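Local coordinates for chitin binding protein (PDB 5FTZ) that probably cleaves chitin oxidatively as a copper-dependent lytic polysaccharide monooxygenase of the AA10 family, its metal held in a histidine brace, at residues F96-T101 against I151-T156. Sequence-based numbering, arbitrary orientation.
Sequences FKYYVT and ILAVWT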
loop_
_atom_site.group_PDB
_atom_site.type_symbol
_atom_site.label_atom_id
_atom_site.label_comp_id
_atom_site.label_asym_id
_atom_site.label_seq_id
_atom_site.Cartn_x
_atom_site.Cartn_y
_atom_site.Cartn_z
ATOM N N PHE A 96 9.284 10.839 5.145
ATOM C CA PHE A 96 10.665 11.318 5.359
ATOM C C PHE A 96 10.743 11.956 6.717
ATOM O O PHE A 96 9.852 12.782 7.027
ATOM C CB PHE A 96 11.088 12.331 4.286
ATOM C CG PHE A 96 11.081 11.785 2.874
ATOM C CD1 PHE A 96 12.195 11.133 2.339
ATOM C CD2 PHE A 96 9.952 11.838 2.096
ATOM C CE1 PHE A 96 12.187 10.602 1.057
ATOM C CE2 PHE A 96 9.938 11.337 0.828
ATOM C CZ PHE A 96 11.052 10.699 0.310
ATOM N N LYS A 97 11.759 11.653 7.492
ATOM C CA LYS A 97 11.936 12.274 8.814
ATOM C C LYS A 97 13.366 12.724 8.926
ATOM O O LYS A 97 14.283 12.009 8.449
ATOM C CB LYS A 97 11.638 11.347 9.959
ATOM C CG LYS A 97 10.190 10.920 10.029
ATOM C CD LYS A 97 9.974 9.930 11.134
ATOM C CE LYS A 97 8.491 9.760 11.418
ATOM N NZ LYS A 97 8.211 8.345 11.592
ATOM N N TYR A 98 13.589 13.852 9.553
ATOM C CA TYR A 98 14.912 14.424 9.698
ATOM C C TYR A 98 15.164 14.740 11.160
ATOM O O TYR A 98 14.321 15.370 11.807
ATOM C CB TYR A 98 15.052 15.700 8.865
ATOM C CG TYR A 98 14.843 15.499 7.416
ATOM C CD1 TYR A 98 13.539 15.547 6.869
ATOM C CD2 TYR A 98 15.893 15.255 6.540
ATOM C CE1 TYR A 98 13.310 15.344 5.517
ATOM C CE2 TYR A 98 15.687 15.054 5.174
ATOM C CZ TYR A 98 14.418 15.113 4.665
ATOM O OH TYR A 98 14.189 14.916 3.320
ATOM N N TYR A 99 16.292 14.284 11.690
ATOM C CA TYR A 99 16.663 14.360 13.105
ATOM C C TYR A 99 17.968 15.113 13.196
ATOM O O TYR A 99 18.764 15.079 12.261
ATOM C CB TYR A 99 16.891 12.981 13.730
ATOM C CG TYR A 99 15.734 11.997 13.615
ATOM C CD1 TYR A 99 15.509 11.286 12.474
ATOM C CD2 TYR A 99 14.855 11.827 14.650
ATOM C CE1 TYR A 99 14.470 10.384 12.398
ATOM C CE2 TYR A 99 13.800 10.889 14.566
ATOM C CZ TYR A 99 13.633 10.201 13.451
ATOM O OH TYR A 99 12.616 9.268 13.246
ATOM N N VAL A 100 18.232 15.802 14.305
ATOM C CA VAL A 100 19.483 16.444 14.538
ATOM C C VAL A 100 20.098 15.958 15.883
ATOM O O VAL A 100 19.345 15.576 16.802
ATOM C CB VAL A 100 19.360 17.965 14.508
ATOM C CG1 VAL A 100 18.543 18.459 15.674
ATOM C CG2 VAL A 100 20.703 18.656 14.405
ATOM N N THR A 101 21.382 16.031 16.016
ATOM C CA THR A 101 22.063 15.797 17.269
ATOM C C THR A 101 21.746 16.892 18.286
ATOM O O THR A 101 21.291 17.982 17.962
ATOM C CB THR A 101 23.561 15.653 17.019
ATOM O OG1 THR A 101 24.002 16.700 16.137
ATOM C CG2 THR A 101 23.873 14.272 16.427
ATOM N N ILE A 151 22.824 15.686 10.923
ATOM C CA ILE A 151 21.443 15.515 10.529
ATOM C C ILE A 151 21.282 14.131 9.989
ATOM O O ILE A 151 22.034 13.726 9.062
ATOM C CB ILE A 151 20.979 16.621 9.538
ATOM C CG1 ILE A 151 20.940 17.996 10.228
ATOM C CG2 ILE A 151 19.639 16.191 8.918
ATOM C CD1 ILE A 151 20.711 19.217 9.364
ATOM N N LEU A 152 20.359 13.387 10.532
ATOM C CA LEU A 152 19.970 12.030 10.082
ATOM C C LEU A 152 18.684 12.121 9.330
ATOM O O LEU A 152 17.666 12.578 9.887
ATOM C CB LEU A 152 19.856 11.073 11.270
ATOM C CG LEU A 152 19.322 9.683 10.928
ATOM C CD1 LEU A 152 20.300 8.900 10.115
ATOM C CD2 LEU A 152 18.935 8.933 12.193
ATOM N N ALA A 153 18.697 11.665 8.078
ATOM C CA ALA A 153 17.530 11.601 7.223
ATOM C C ALA A 153 17.127 10.172 7.084
ATOM O O ALA A 153 17.966 9.312 6.836
ATOM C CB ALA A 153 17.889 12.225 5.884
ATOM N N VAL A 154 15.849 9.916 7.288
ATOM C CA VAL A 154 15.295 8.574 7.211
ATOM C C VAL A 154 14.122 8.553 6.246
ATOM O O VAL A 154 13.158 9.304 6.413
ATOM C CB VAL A 154 14.893 8.073 8.601
ATOM C CG1 VAL A 154 14.466 6.602 8.462
ATOM C CG2 VAL A 154 16.025 8.188 9.629
ATOM N N TRP A 155 14.236 7.708 5.223
ATOM C CA TRP A 155 13.205 7.519 4.200
ATOM C C TRP A 155 12.556 6.153 4.398
ATOM O O TRP A 155 13.200 5.154 4.209
ATOM C CB TRP A 155 13.868 7.629 2.833
ATOM C CG TRP A 155 13.002 7.199 1.687
ATOM C CD1 TRP A 155 11.661 7.353 1.567
ATOM C CD2 TRP A 155 13.446 6.599 0.452
ATOM N NE1 TRP A 155 11.222 6.829 0.342
ATOM C CE2 TRP A 155 12.320 6.412 -0.363
ATOM C CE3 TRP A 155 14.707 6.233 -0.044
ATOM C CZ2 TRP A 155 12.411 5.810 -1.623
ATOM C CZ3 TRP A 155 14.785 5.710 -1.298
ATOM C CH2 TRP A 155 13.651 5.490 -2.061
ATOM N N THR A 156 11.284 6.140 4.801
ATOM C CA THR A 156 10.600 4.882 5.068
ATOM C C THR A 156 9.762 4.462 3.878
ATOM O O THR A 156 8.964 5.245 3.353
ATOM C CB THR A 156 9.759 4.966 6.315
ATOM O OG1 THR A 156 10.604 5.273 7.450
ATOM C CG2 THR A 156 8.997 3.651 6.582
#
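Phe96 and Trp155 meet through contrasting first torsions: CG of Phe96 lies anti to its own carbonyl carbon (chi1 -61°), whereas CG of Trp155 lies anti to its backbone N (chi1 169°). The two side chains lie side by side, pointing the same way. Their planes are 12° from parallel, yet the phenyl and the five-membered ring are slid apart, with centroids 4.6 Å from each other, so overlap is slight. Phe96 CE1 sits over one face of the indole, 3.3 Å from Trp155 CD1. The indole is also fixed at its polar edge, since Trp155 NE1 donates to Thr93 OG1, while Phe87 and Phe164 pack against its rings.

Antiparallel pairing of the two strands sets this register. Lys97 and Val154 form one hydrogen-bonded pair, with N to O distances of 2.9 Å both ways; Tyr99 and Leu152 form the next, Tyr99 N reaching Leu152 O at 2.8 Å. Such neighbouring strands belong to the beta-sandwich core of the LPMO fold. Strand 148-157 leads directly into His158 and Asp159, which bind a copper ion; the side chain of Trp155 is about 5 Å from a bound copper ion.

On the face shared with Phe96 and Trp155, Tyr98 CE2 rests 3.7 Å from Ala153 CB, and the methyl group also touches CD2 on that flank of the ring. The buried Tyr98 OH is satisfied by hydrogen bonds with His137 NE2 and Trp85 NE1, both from the other sheet. Across the opposite face, Tyr99 and Leu152 project side by side, and Leu152 O lies in the plane of the Tyr99 ring at its edge, 3.6 Å from CD1. Farther round that ring, CE1 meets Val154 CG2 at 3.9 Å, the two side chains crossing at a slant.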